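Local coordinates for protein extracellular ligand-binding receptor (Desulfohalobium retbaense DSM 5692, PDB 5ERE) that probably senses small extracellular solutes, binding ketoleucine in a periplasmic-binding-protein domain and cytosine in a tandem PAS-type sensor module, at residues A[11-16]-A[161-166]; A[71-76]-A[134-139]; A[189-194]-A[215-220]; A[18-23]-A[253-258]. One frame throughout, in Å; residues are numbered along the deposited sequence.

Contact 1: residues A[11-16]-A[161-166]; sequences SSAFED and NPQQMD
Gln-163 offers its side-chain carbonyl to the backbone N-H of Ala-13, giving a nearly straight hydrogen bond (169°) between two loops. Ala-13 N lies 2.9 Å from Gln-163 OE1, in the plane of the amide carbonyl, on a lone pair. A bend at chi2 (79°) folds CD back from an extended course, and a neutral amide on a long chain suits the task of reaching a backbone N-H. The methyl of Ala-13 points at the other loop and packs closely against the amide oxygen, its CB 3.3 Å from Gln-163 OE1. Beside this bond the packing is apolar: Ala-13 CB lies 3.7 Å from Pro-162 CB, a fit that favours a small residue, and over the centre of the Phe-14 ring, 4.1 Å above its plane. Pro-162 meets that ring at its far end and obliquely, its CG 3.6 Å from Phe-14 CZ. Ser-12 OG steadies the loop by accepting from Phe-14 N in an ST turn. An alanine in place of Gln-163 would probably leave the N-H of Ala-13 without its acceptor and the two loops less firmly joined. Phe-14, which lines the ketoleucine pocket and touches the ligand, is the N-cap residue of helix 15-32, after strand 3-8 of one sheet, whereas 161-166 links strand 154-160 of the other sheet to helix 168-175. The contact therefore bridges the two lobes, with Glu-189 against Phe-14.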
loop_
_atom_site.group_PDB
_atom_site.type_symbol
_atom_site.label_atom_id
_atom_site.label_comp_id
_atom_site.label_asym_id
_atom_site.label_seq_id
_atom_site.Cartn_x
_atom_site.Cartn_y
_atom_site.Cartn_z
ATOM N N SER A 11 4.558 -9.733 31.117
ATOM C CA SER A 11 4.239 -11.113 31.496
ATOM C C SER A 11 3.433 -11.767 30.390
ATOM O O SER A 11 2.211 -11.847 30.460
ATOM C CB SER A 11 3.449 -11.133 32.800
ATOM O OG SER A 11 4.211 -10.626 33.869
ATOM N N SER A 12 4.147 -12.232 29.373
ATOM C CA SER A 12 3.554 -12.699 28.138
ATOM C C SER A 12 4.651 -13.208 27.206
ATOM O O SER A 12 5.852 -13.076 27.508
ATOM C CB SER A 12 2.743 -11.586 27.458
ATOM O OG SER A 12 3.513 -10.864 26.512
ATOM N N ALA A 13 4.228 -13.806 26.087
ATOM C CA ALA A 13 5.148 -14.219 25.014
ATOM C C ALA A 13 5.930 -13.022 24.382
ATOM O O ALA A 13 6.944 -13.206 23.690
ATOM C CB ALA A 13 4.374 -14.939 23.957
ATOM N N PHE A 14 5.427 -11.810 24.590
ATOM C CA PHE A 14 6.015 -10.618 23.949
ATOM C C PHE A 14 6.811 -9.771 24.942
ATOM O O PHE A 14 6.982 -8.546 24.780
ATOM C CB PHE A 14 4.888 -9.853 23.253
ATOM C CG PHE A 14 3.997 -10.776 22.445
ATOM C CD1 PHE A 14 4.509 -11.409 21.327
ATOM C CD2 PHE A 14 2.679 -11.039 22.829
ATOM C CE1 PHE A 14 3.719 -12.295 20.576
ATOM C CE2 PHE A 14 1.871 -11.941 22.082
ATOM C CZ PHE A 14 2.395 -12.554 20.958
ATOM N N GLU A 15 7.358 -10.466 25.935
ATOM C CA GLU A 15 8.233 -9.884 26.946
ATOM C C GLU A 15 9.330 -9.034 26.305
ATOM O O GLU A 15 9.565 -7.910 26.751
ATOM C CB GLU A 15 8.865 -10.984 27.818
ATOM C CG GLU A 15 9.624 -10.468 29.043
ATOM C CD GLU A 15 10.065 -11.585 29.972
ATOM O OE1 GLU A 15 10.345 -12.702 29.476
ATOM O OE2 GLU A 15 10.119 -11.340 31.199
ATOM N N ASP A 16 9.947 -9.548 25.237
ATOM C CA ASP A 16 11.081 -8.896 24.604
ATOM C C ASP A 16 10.685 -7.562 23.964
ATOM O O ASP A 16 11.439 -6.599 24.035
ATOM C CB ASP A 16 11.747 -9.814 23.565
ATOM C CG ASP A 16 10.933 -9.953 22.269
ATOM O OD1 ASP A 16 9.741 -10.347 22.331
ATOM O OD2 ASP A 16 11.486 -9.675 21.177
ATOM N N ASN A 161 -1.819 -20.268 20.729
ATOM C CA ASN A 161 -1.460 -19.517 21.912
ATOM C C ASN A 161 0.047 -19.250 21.944
ATOM O O ASN A 161 0.833 -20.200 22.022
ATOM C CB ASN A 161 -1.891 -20.277 23.156
ATOM C CG ASN A 161 -1.711 -19.457 24.413
ATOM O OD1 ASN A 161 -0.616 -19.367 24.958
ATOM N ND2 ASN A 161 -2.783 -18.827 24.860
ATOM N N PRO A 162 0.468 -17.964 21.872
ATOM C CA PRO A 162 1.917 -17.713 21.808
ATOM C C PRO A 162 2.659 -18.021 23.115
ATOM O O PRO A 162 3.875 -18.223 23.099
ATOM C CB PRO A 162 2.003 -16.218 21.447
ATOM C CG PRO A 162 0.745 -15.621 21.936
ATOM C CD PRO A 162 -0.308 -16.720 21.715
ATOM N N GLN A 163 1.968 -18.034 24.242
ATOM C CA GLN A 163 2.626 -18.482 25.467
ATOM C C GLN A 163 2.822 -20.022 25.456
ATOM O O GLN A 163 3.896 -20.520 25.778
ATOM C CB GLN A 163 1.822 -18.058 26.702
ATOM C CG GLN A 163 1.945 -16.553 27.072
ATOM C CD GLN A 163 1.065 -15.655 26.206
ATOM O OE1 GLN A 163 1.524 -14.645 25.668
ATOM N NE2 GLN A 163 -0.211 -16.018 26.080
ATOM N N GLN A 164 1.800 -20.777 25.072
ATOM C CA GLN A 164 1.902 -22.245 25.124
ATOM C C GLN A 164 2.801 -22.851 24.029
ATOM O O GLN A 164 3.620 -23.713 24.315
ATOM C CB GLN A 164 0.504 -22.864 25.061
ATOM C CG GLN A 164 -0.236 -22.838 26.396
ATOM C CD GLN A 164 0.483 -23.636 27.495
ATOM O OE1 GLN A 164 1.400 -24.420 27.220
ATOM N NE2 GLN A 164 0.054 -23.446 28.743
HETATM N N MSE A 165 2.653 -22.385 22.791
HETATM C CA MSE A 165 3.465 -22.840 21.639
HETATM C C MSE A 165 3.267 -24.333 21.347
HETATM O O MSE A 165 4.181 -25.030 20.879
HETATM C CB MSE A 165 4.942 -22.560 21.863
HETATM C CG MSE A 165 5.252 -21.038 21.927
HETATM SE SE MSE A 165 4.534 -20.111 20.351
HETATM C CE MSE A 165 5.761 -20.758 19.007
ATOM N N ASP A 166 2.058 -24.799 21.597
ATOM C CA ASP A 166 1.675 -26.125 21.154
ATOM C C ASP A 166 1.109 -26.033 19.742
ATOM O O ASP A 166 -0.061 -25.713 19.581
ATOM C CB ASP A 166 0.655 -26.737 22.096
ATOM C CG ASP A 166 0.403 -28.198 21.783
ATOM O OD1 ASP A 166 1.098 -28.741 20.891
ATOM O OD2 ASP A 166 -0.475 -28.800 22.429
#

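Contact 2: residues A[71-76]-A[134-139]; sequences SSWASS and MDNNLG. With COI (2-oxo-4-methylpentanoic acid), chain B.
Trp-73 has CG between its backbone N and carbonyl carbon (chi1 45°), and Asn-136 does the same (chi1 49°), turns that start both flat groups toward each other. Indole and amide planes lie 23° apart, and Asn-136 ND2 sits over one face near the rim, 3.3 Å from Trp-73 CZ3. Ser-71 OG lies over the opposite face. Asn-136 is also the N-cap of helix 137-149, its OD1 taking weak bonds from the N-H groups of Leu-138 and Gly-139, which helps to fix its amide. Asn-137 OD1 lies at the indole edge, while its ND2 donates to Ser-72 O (3.1 Å) from above the carbonyl plane; Ser-76 N and OG share that oxygen, and Ser-76 OG also pairs with Lys-98 N. In this type I periplasmic-binding fold the two helices start on opposite lobes, with the ligand between them. Ser-72 N donates to ketoleucine O1 at 2.9 Å, and Leu-138 CD1 approaches O2 to 3.6 Å. An alanine at Trp-73 would probably open a gap between the lobes and leave the Asn-136 amide without its flat partner. Met-134 SE makes an oblique Met-aromatic contact, 4.1 Å from Trp-73 CZ3, and ligand C3 lies 3.9 Å from Trp-73 CH2.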
loop_
_atom_site.group_PDB
_atom_site.type_symbol
_atom_site.label_atom_id
_atom_site.label_comp_id
_atom_site.label_asym_id
_atom_site.label_seq_id
_atom_site.Cartn_x
_atom_site.Cartn_y
_atom_site.Cartn_z
ATOM N N SER A 71 -0.134 -3.335 22.279
ATOM C CA SER A 71 -0.788 -4.557 21.742
ATOM C C SER A 71 -2.203 -4.227 21.282
ATOM O O SER A 71 -2.892 -3.407 21.882
ATOM C CB SER A 71 -0.817 -5.733 22.735
ATOM O OG SER A 71 -1.869 -5.600 23.660
ATOM N N SER A 72 -2.594 -4.815 20.159
ATOM C CA SER A 72 -3.931 -4.612 19.594
ATOM C C SER A 72 -5.036 -4.985 20.578
ATOM O O SER A 72 -6.064 -4.317 20.628
ATOM C CB SER A 72 -4.081 -5.416 18.306
ATOM O OG SER A 72 -3.083 -5.011 17.381
ATOM N N TRP A 73 -4.805 -6.016 21.389
ATOM C CA TRP A 73 -5.831 -6.452 22.336
ATOM C C TRP A 73 -5.921 -5.557 23.553
ATOM O O TRP A 73 -7.025 -5.174 23.960
ATOM C CB TRP A 73 -5.609 -7.917 22.778
ATOM C CG TRP A 73 -4.206 -8.319 23.145
ATOM C CD1 TRP A 73 -3.706 -8.490 24.402
ATOM C CD2 TRP A 73 -3.140 -8.640 22.243
ATOM N NE1 TRP A 73 -2.394 -8.874 24.340
ATOM C CE2 TRP A 73 -2.026 -8.975 23.021
ATOM C CE3 TRP A 73 -3.022 -8.665 20.845
ATOM C CZ2 TRP A 73 -0.808 -9.337 22.460
ATOM C CZ3 TRP A 73 -1.804 -9.019 20.287
ATOM C CH2 TRP A 73 -0.719 -9.341 21.095
ATOM N N ALA A 74 -4.785 -5.198 24.146
ATOM C CA ALA A 74 -4.836 -4.245 25.244
ATOM C C ALA A 74 -5.480 -2.935 24.753
ATOM O O ALA A 74 -6.331 -2.341 25.425
ATOM C CB ALA A 74 -3.473 -3.982 25.805
ATOM N N SER A 75 -5.099 -2.502 23.560
ATOM C CA SER A 75 -5.494 -1.189 23.099
ATOM C C SER A 75 -6.989 -1.170 22.751
ATOM O O SER A 75 -7.668 -0.189 23.013
ATOM C CB SER A 75 -4.649 -0.744 21.893
ATOM O OG SER A 75 -3.305 -0.401 22.271
ATOM N N SER A 76 -7.501 -2.248 22.161
ATOM C CA SER A 76 -8.906 -2.286 21.792
ATOM C C SER A 76 -9.796 -2.268 23.049
ATOM O O SER A 76 -10.832 -1.622 23.059
ATOM C CB SER A 76 -9.188 -3.510 20.916
ATOM O OG SER A 76 -8.768 -3.261 19.583
HETATM N N MSE A 134 -1.318 -16.003 15.765
HETATM C CA MSE A 134 -1.482 -15.869 17.204
HETATM C C MSE A 134 -2.944 -15.730 17.524
HETATM O O MSE A 134 -3.660 -15.014 16.829
HETATM C CB MSE A 134 -0.682 -14.636 17.742
HETATM C CG MSE A 134 -1.065 -13.326 17.120
HETATM SE SE MSE A 134 0.035 -11.772 17.864
HETATM C CE MSE A 134 1.795 -12.257 17.186
ATOM N N ASP A 135 -3.400 -16.428 18.563
ATOM C CA ASP A 135 -4.810 -16.384 18.945
ATOM C C ASP A 135 -5.187 -15.135 19.761
ATOM O O ASP A 135 -5.401 -15.196 20.974
ATOM C CB ASP A 135 -5.185 -17.657 19.727
ATOM C CG ASP A 135 -6.687 -17.750 20.010
ATOM O OD1 ASP A 135 -7.501 -17.392 19.124
ATOM O OD2 ASP A 135 -7.059 -18.176 21.124
ATOM N N ASN A 136 -5.289 -14.004 19.071
ATOM C CA ASN A 136 -5.803 -12.790 19.662
ATOM C C ASN A 136 -6.330 -11.930 18.534
ATOM O O ASN A 136 -6.285 -12.358 17.384
ATOM C CB ASN A 136 -4.715 -12.068 20.469
ATOM C CG ASN A 136 -3.422 -11.903 19.696
ATOM O OD1 ASN A 136 -3.420 -11.460 18.549
ATOM N ND2 ASN A 136 -2.318 -12.267 20.322
ATOM N N ASN A 137 -6.804 -10.716 18.828
ATOM C CA ASN A 137 -7.465 -9.946 17.784
ATOM C C ASN A 137 -6.499 -9.501 16.650
ATOM O O ASN A 137 -6.947 -9.178 15.555
ATOM C CB ASN A 137 -8.208 -8.735 18.384
ATOM C CG ASN A 137 -7.253 -7.659 18.960
ATOM O OD1 ASN A 137 -6.147 -7.959 19.378
ATOM N ND2 ASN A 137 -7.714 -6.420 19.015
ATOM N N LEU A 138 -5.185 -9.525 16.867
ATOM C CA LEU A 138 -4.288 -9.268 15.746
ATOM C C LEU A 138 -4.306 -10.458 14.782
ATOM O O LEU A 138 -4.436 -10.281 13.575
ATOM C CB LEU A 138 -2.843 -8.990 16.212
ATOM C CG LEU A 138 -1.838 -8.699 15.076
ATOM C CD1 LEU A 138 -2.034 -7.315 14.454
ATOM C CD2 LEU A 138 -0.391 -8.822 15.541
ATOM N N GLY A 139 -4.129 -11.662 15.311
ATOM C CA GLY A 139 -4.183 -12.861 14.486
ATOM C C GLY A 139 -5.504 -12.953 13.746
ATOM O O GLY A 139 -5.554 -13.135 12.530
HETATM C C1 COI B . 0.035 -5.643 17.397
HETATM O O1 COI B . -0.952 -5.946 18.119
HETATM O O2 COI B . -0.091 -5.000 16.326
HETATM C C2 COI B . 1.397 -6.014 17.877
HETATM O O3 COI B . 2.374 -5.771 17.193
HETATM C C3 COI B . 1.459 -6.655 19.242
HETATM C C4 COI B . 2.838 -7.138 19.522
HETATM C C5 COI B . 2.998 -7.196 21.026
HETATM C C6 COI B . 2.928 -8.499 18.848
#

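Contact 3: residues A[189-194]-A[215-220]; sequences EAATIA and AEVLAA
Ala-191 presses its methyl onto the short helix 215-219, and here the packing is close. Its CB lies 3.5 Å from the carbonyl O of Glu-216 and 3.7 Å from Ala-220 CB, and the CA atoms of Ala-191 and Val-217 come within 4.7 Å. So near an approach favours a small side chain; the segment axes pass 8.7 Å apart at an angle of 30°. Val-217 flanks this spot on the buried side, its CG2 branch 4.2 Å from Ala-190 CB, adding apolar bulk beside the small Ala-190 and Ala-191.

The other flank is loose and open to solvent. Glu-216 sets CG anti to its backbone N (chi1 174°), and that CG rests 3.7 Å from Ala-191 CB; beyond it the extended chain carries the carboxylate toward the Glu-189 end. Its OE1 remains 4.2 Å from Glu-189 N, too far for a bond. The Glu-189 carboxylate is hydrogen-bonded to Tyr-160 OH, which probably helps to hold it away from the Glu-216 carboxylate. A charged residue suits this solvent-facing side and alanine the interface. Helix 190-199 links parallel strands 181-185 and 205-208; helix 215-219 begins the next connection, to strand 228-232: neighbouring beta-alpha-beta crossovers of a Rossmann-like lobe.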
loop_
_atom_site.group_PDB
_atom_site.type_symbol
_atom_site.label_atom_id
_atom_site.label_comp_id
_atom_site.label_asym_id
_atom_site.label_seq_id
_atom_site.Cartn_x
_atom_site.Cartn_y
_atom_site.Cartn_z
ATOM N N GLU A 189 8.339 -15.542 18.150
ATOM C CA GLU A 189 8.057 -16.971 18.319
ATOM C C GLU A 189 8.059 -17.682 16.952
ATOM O O GLU A 189 8.061 -18.914 16.871
ATOM C CB GLU A 189 6.700 -17.211 19.048
ATOM C CG GLU A 189 5.431 -16.860 18.249
ATOM C CD GLU A 189 5.041 -15.375 18.365
ATOM O OE1 GLU A 189 5.864 -14.614 18.859
ATOM O OE2 GLU A 189 3.900 -15.013 17.991
ATOM N N ALA A 190 8.045 -16.894 15.885
ATOM C CA ALA A 190 8.152 -17.414 14.539
ATOM C C ALA A 190 9.414 -18.225 14.304
ATOM O O ALA A 190 9.414 -19.044 13.419
ATOM C CB ALA A 190 8.083 -16.288 13.524
ATOM N N ALA A 191 10.484 -17.997 15.055
ATOM C CA ALA A 191 11.698 -18.798 14.871
ATOM C C ALA A 191 11.475 -20.271 15.281
ATOM O O ALA A 191 12.059 -21.180 14.705
ATOM C CB ALA A 191 12.851 -18.212 15.651
ATOM N N THR A 192 10.623 -20.486 16.273
ATOM C CA THR A 192 10.248 -21.829 16.698
ATOM C C THR A 192 9.235 -22.454 15.742
ATOM O O THR A 192 9.348 -23.640 15.362
ATOM C CB THR A 192 9.673 -21.804 18.121
ATOM O OG1 THR A 192 10.721 -21.443 19.024
ATOM C CG2 THR A 192 9.093 -23.178 18.542
ATOM N N ILE A 193 8.244 -21.660 15.353
ATOM C CA ILE A 193 7.269 -22.109 14.370
ATOM C C ILE A 193 8.003 -22.564 13.103
ATOM O O ILE A 193 7.766 -23.664 12.622
ATOM C CB ILE A 193 6.236 -21.008 14.052
ATOM C CG1 ILE A 193 5.408 -20.693 15.297
ATOM C CG2 ILE A 193 5.283 -21.452 12.966
ATOM C CD1 ILE A 193 4.524 -19.401 15.178
ATOM N N ALA A 194 8.913 -21.732 12.601
ATOM C CA ALA A 194 9.717 -22.055 11.418
ATOM C C ALA A 194 10.465 -23.390 11.554
ATOM O O ALA A 194 10.485 -24.185 10.620
ATOM C CB ALA A 194 10.722 -20.946 11.148
ATOM N N ALA A 215 15.368 -10.427 16.779
ATOM C CA ALA A 215 16.688 -11.033 16.704
ATOM C C ALA A 215 16.600 -12.564 16.722
ATOM O O ALA A 215 17.352 -13.249 16.052
ATOM C CB ALA A 215 17.545 -10.536 17.848
ATOM N N GLU A 216 15.655 -13.081 17.489
ATOM C CA GLU A 216 15.408 -14.519 17.580
ATOM C C GLU A 216 15.204 -15.127 16.184
ATOM O O GLU A 216 15.742 -16.187 15.843
ATOM C CB GLU A 216 14.190 -14.721 18.483
ATOM C CG GLU A 216 13.645 -16.110 18.632
ATOM C CD GLU A 216 12.482 -16.148 19.624
ATOM O OE1 GLU A 216 12.068 -15.059 20.100
ATOM O OE2 GLU A 216 11.986 -17.257 19.933
ATOM N N VAL A 217 14.468 -14.397 15.355
ATOM C CA VAL A 217 14.112 -14.858 14.034
ATOM C C VAL A 217 15.360 -14.909 13.150
ATOM O O VAL A 217 15.548 -15.861 12.394
ATOM C CB VAL A 217 12.990 -13.961 13.428
ATOM C CG1 VAL A 217 12.837 -14.168 11.942
ATOM C CG2 VAL A 217 11.689 -14.274 14.124
ATOM N N LEU A 218 16.230 -13.914 13.277
ATOM C CA LEU A 218 17.485 -13.875 12.517
ATOM C C LEU A 218 18.478 -14.980 12.931
ATOM O O LEU A 218 19.162 -15.564 12.090
ATOM C CB LEU A 218 18.132 -12.500 12.688
ATOM C CG LEU A 218 19.530 -12.307 12.121
ATOM C CD1 LEU A 218 19.591 -12.661 10.668
ATOM C CD2 LEU A 218 19.899 -10.856 12.325
ATOM N N ALA A 219 18.551 -15.246 14.229
ATOM C CA ALA A 219 19.438 -16.258 14.782
ATOM C C ALA A 219 19.110 -17.643 14.239
ATOM O O ALA A 219 19.987 -18.499 14.115
ATOM C CB ALA A 219 19.336 -16.256 16.296
ATOM N N ALA A 220 17.829 -17.840 13.940
ATOM C CA ALA A 220 17.304 -19.091 13.442
ATOM C C ALA A 220 17.265 -19.130 11.917
ATOM O O ALA A 220 16.422 -19.824 11.337
ATOM C CB ALA A 220 15.916 -19.330 14.008
#

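Contact 4: residues A[18-23]-A[253-258]; sequences AVEQQR and GFFGVE. With COI (2-oxo-4-methylpentanoic acid), chain B.
Glu-20 meets Gly-256 where helices 15-32 and 254-271 run side by side, the CA atoms of Gln-21 and Gly-256 4.8 Å apart and the axes of the short segments 7.9 Å apart at closest, crossing at -27°. With its CG anti to the backbone N (chi1 -180°) and the chain extended beyond it, Glu-20 brings its carboxylate to the first turn of the other helix and grips two N-H groups. Gly-253 N donates to Glu-20 OE1 (3.1 Å) from above the carboxylate plane, and Gly-256 N donates to Glu-20 OE2 (2.9 Å) on the anti side. The start of a helix would probably favour such a negative charge, and Arg-214 forms a salt bridge with OE1 as well. Glycine suits position 256, because a CB there would lie a tight 3.2 Å from Glu-20 CG.

Beside this, Gln-21 packs its CG 3.7 Å from Phe-255 CB, and its amide stands 88° to the phenyl plane. Its NE2 donates to a water at 2.8 Å, which donates to Phe-255 O and to Glu-258 OE1, satisfying polar groups between the helices. The Phe-255 ring, with Phe-254 CD2 over the centre of one face, turns its edge to the ligand: Phe-255 CE1 is 3.4 Å from ketoleucine O3, which lies in the ring plane. Gln-21 and Glu-258 both touch Ile-92 of strand 88-92. Here the chain, having built much of the second lobe, returns to lay a helix beside helix 15-32 on the first, a crossing-over familiar in type I periplasmic binding proteins, and lines the ligand pocket with Phe-255.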
loop_
_atom_site.group_PDB
_atom_site.type_symbol
_atom_site.label_atom_id
_atom_site.label_comp_id
_atom_site.label_asym_id
_atom_site.label_seq_id
_atom_site.Cartn_x
_atom_site.Cartn_y
_atom_site.Cartn_z
ATOM N N ALA A 18 8.098 -5.767 24.953
ATOM C CA ALA A 18 7.805 -4.951 26.109
ATOM C C ALA A 18 9.069 -4.331 26.692
ATOM O O ALA A 18 9.055 -3.162 26.985
ATOM C CB ALA A 18 7.094 -5.746 27.179
ATOM N N VAL A 19 10.152 -5.095 26.840
ATOM C CA VAL A 19 11.389 -4.563 27.389
ATOM C C VAL A 19 12.028 -3.564 26.427
ATOM O O VAL A 19 12.609 -2.580 26.868
ATOM C CB VAL A 19 12.419 -5.689 27.726
ATOM C CG1 VAL A 19 13.792 -5.128 28.039
ATOM C CG2 VAL A 19 11.935 -6.536 28.915
ATOM N N GLU A 20 11.918 -3.827 25.132
ATOM C CA GLU A 20 12.382 -2.919 24.113
ATOM C C GLU A 20 11.677 -1.558 24.230
ATOM O O GLU A 20 12.304 -0.492 24.215
ATOM C CB GLU A 20 12.141 -3.531 22.735
ATOM C CG GLU A 20 12.620 -2.626 21.598
ATOM C CD GLU A 20 12.627 -3.305 20.254
ATOM O OE1 GLU A 20 13.484 -4.194 20.022
ATOM O OE2 GLU A 20 11.778 -2.940 19.427
ATOM N N GLN A 21 10.363 -1.603 24.368
ATOM C CA GLN A 21 9.564 -0.395 24.464
ATOM C C GLN A 21 9.929 0.384 25.731
ATOM O O GLN A 21 10.034 1.607 25.685
ATOM C CB GLN A 21 8.081 -0.726 24.432
ATOM C CG GLN A 21 7.623 -1.278 23.112
ATOM C CD GLN A 21 6.206 -1.877 23.176
ATOM O OE1 GLN A 21 5.880 -2.624 24.093
ATOM N NE2 GLN A 21 5.373 -1.517 22.229
ATOM N N GLN A 22 10.109 -0.322 26.843
ATOM C CA GLN A 22 10.511 0.277 28.107
ATOM C C GLN A 22 11.847 0.965 27.988
ATOM O O GLN A 22 11.993 2.103 28.426
ATOM C CB GLN A 22 10.582 -0.780 29.189
ATOM C CG GLN A 22 11.148 -0.355 30.544
ATOM C CD GLN A 22 11.668 -1.561 31.310
ATOM O OE1 GLN A 22 10.951 -2.149 32.104
ATOM N NE2 GLN A 22 12.926 -1.958 31.041
ATOM N N ARG A 23 12.823 0.258 27.434
ATOM C CA ARG A 23 14.119 0.841 27.128
ATOM C C ARG A 23 14.047 2.105 26.286
ATOM O O ARG A 23 14.717 3.126 26.593
ATOM C CB ARG A 23 14.952 -0.215 26.404
ATOM C CG ARG A 23 15.404 -1.284 27.333
ATOM C CD ARG A 23 16.130 -2.404 26.575
ATOM N NE ARG A 23 16.709 -3.359 27.500
ATOM C CZ ARG A 23 17.302 -4.490 27.121
ATOM N NH1 ARG A 23 17.369 -4.816 25.845
ATOM N NH2 ARG A 23 17.820 -5.294 28.022
ATOM N N GLY A 253 14.205 -2.694 17.455
ATOM C CA GLY A 253 13.320 -2.928 16.335
ATOM C C GLY A 253 12.176 -1.929 16.277
ATOM O O GLY A 253 12.243 -0.865 16.876
ATOM N N PHE A 254 11.117 -2.297 15.569
ATOM C CA PHE A 254 10.005 -1.392 15.305
ATOM C C PHE A 254 9.439 -0.788 16.566
ATOM O O PHE A 254 9.101 0.415 16.616
ATOM C CB PHE A 254 8.845 -2.110 14.577
ATOM C CG PHE A 254 7.579 -1.350 14.654
ATOM C CD1 PHE A 254 7.377 -0.270 13.817
ATOM C CD2 PHE A 254 6.632 -1.649 15.612
ATOM C CE1 PHE A 254 6.231 0.502 13.916
ATOM C CE2 PHE A 254 5.487 -0.885 15.723
ATOM C CZ PHE A 254 5.290 0.193 14.873
ATOM N N PHE A 255 9.284 -1.620 17.582
ATOM C CA PHE A 255 8.546 -1.164 18.744
ATOM C C PHE A 255 9.308 -0.112 19.539
ATOM O O PHE A 255 8.702 0.819 20.027
ATOM C CB PHE A 255 8.202 -2.330 19.632
ATOM C CG PHE A 255 7.364 -3.364 18.934
ATOM C CD1 PHE A 255 5.987 -3.257 18.929
ATOM C CD2 PHE A 255 7.967 -4.428 18.253
ATOM C CE1 PHE A 255 5.184 -4.207 18.276
ATOM C CE2 PHE A 255 7.166 -5.385 17.585
ATOM C CZ PHE A 255 5.775 -5.263 17.601
ATOM N N GLY A 256 10.613 -0.299 19.692
ATOM C CA GLY A 256 11.474 0.734 20.249
ATOM C C GLY A 256 11.398 2.039 19.469
ATOM O O GLY A 256 11.230 3.114 20.052
ATOM N N VAL A 257 11.532 1.949 18.152
ATOM C CA VAL A 257 11.535 3.128 17.283
ATOM C C VAL A 257 10.218 3.886 17.437
ATOM O O VAL A 257 10.191 5.120 17.600
ATOM C CB VAL A 257 11.745 2.728 15.794
ATOM C CG1 VAL A 257 11.491 3.922 14.834
ATOM C CG2 VAL A 257 13.117 2.139 15.590
ATOM N N GLU A 258 9.127 3.142 17.390
ATOM C CA GLU A 258 7.807 3.698 17.571
ATOM C C GLU A 258 7.621 4.357 18.935
ATOM O O GLU A 258 6.977 5.402 19.055
ATOM C CB GLU A 258 6.730 2.593 17.414
ATOM C CG GLU A 258 5.307 3.109 17.576
ATOM C CD GLU A 258 4.246 1.975 17.554
ATOM O OE1 GLU A 258 4.425 0.968 18.297
ATOM O OE2 GLU A 258 3.248 2.122 16.806
HETATM C C1 COI B . 0.035 -5.643 17.397
HETATM O O1 COI B . -0.952 -5.946 18.119
HETATM O O2 COI B . -0.091 -5.000 16.326
HETATM C C2 COI B . 1.397 -6.014 17.877
HETATM O O3 COI B . 2.374 -5.771 17.193
HETATM C C3 COI B . 1.459 -6.655 19.242
HETATM C C4 COI B . 2.838 -7.138 19.522
HETATM C C5 COI B . 2.998 -7.196 21.026
HETATM C C6 COI B . 2.928 -8.499 18.848
HETATM O O HOH W 1 6.045 0.383 20.345
#

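Contacts 1 and 2 both join the two lobes, whereas contact 3 lies within the second and contact 4 within the first. Phe-14 links three of them: its CE2 is 3.8 Å from Trp-73 CZ2 of contact 2, and its CE1 is 3.6 Å from Glu-189 OE1 of contact 3. Contacts 2 and 3, their centres about 21 Å apart, still meet where Met-134 CE lies 3.6 Å from Glu-189 OE2. Contacts 1 and 4 share helix 15-32. Ketoleucine connects contacts 2 and 4, whose centres are about 17 Å apart and which do not touch, and Phe-14 of contact 1 touches it too; Ala-95 N and Arg-210 NH2 also hydrogen-bond to it.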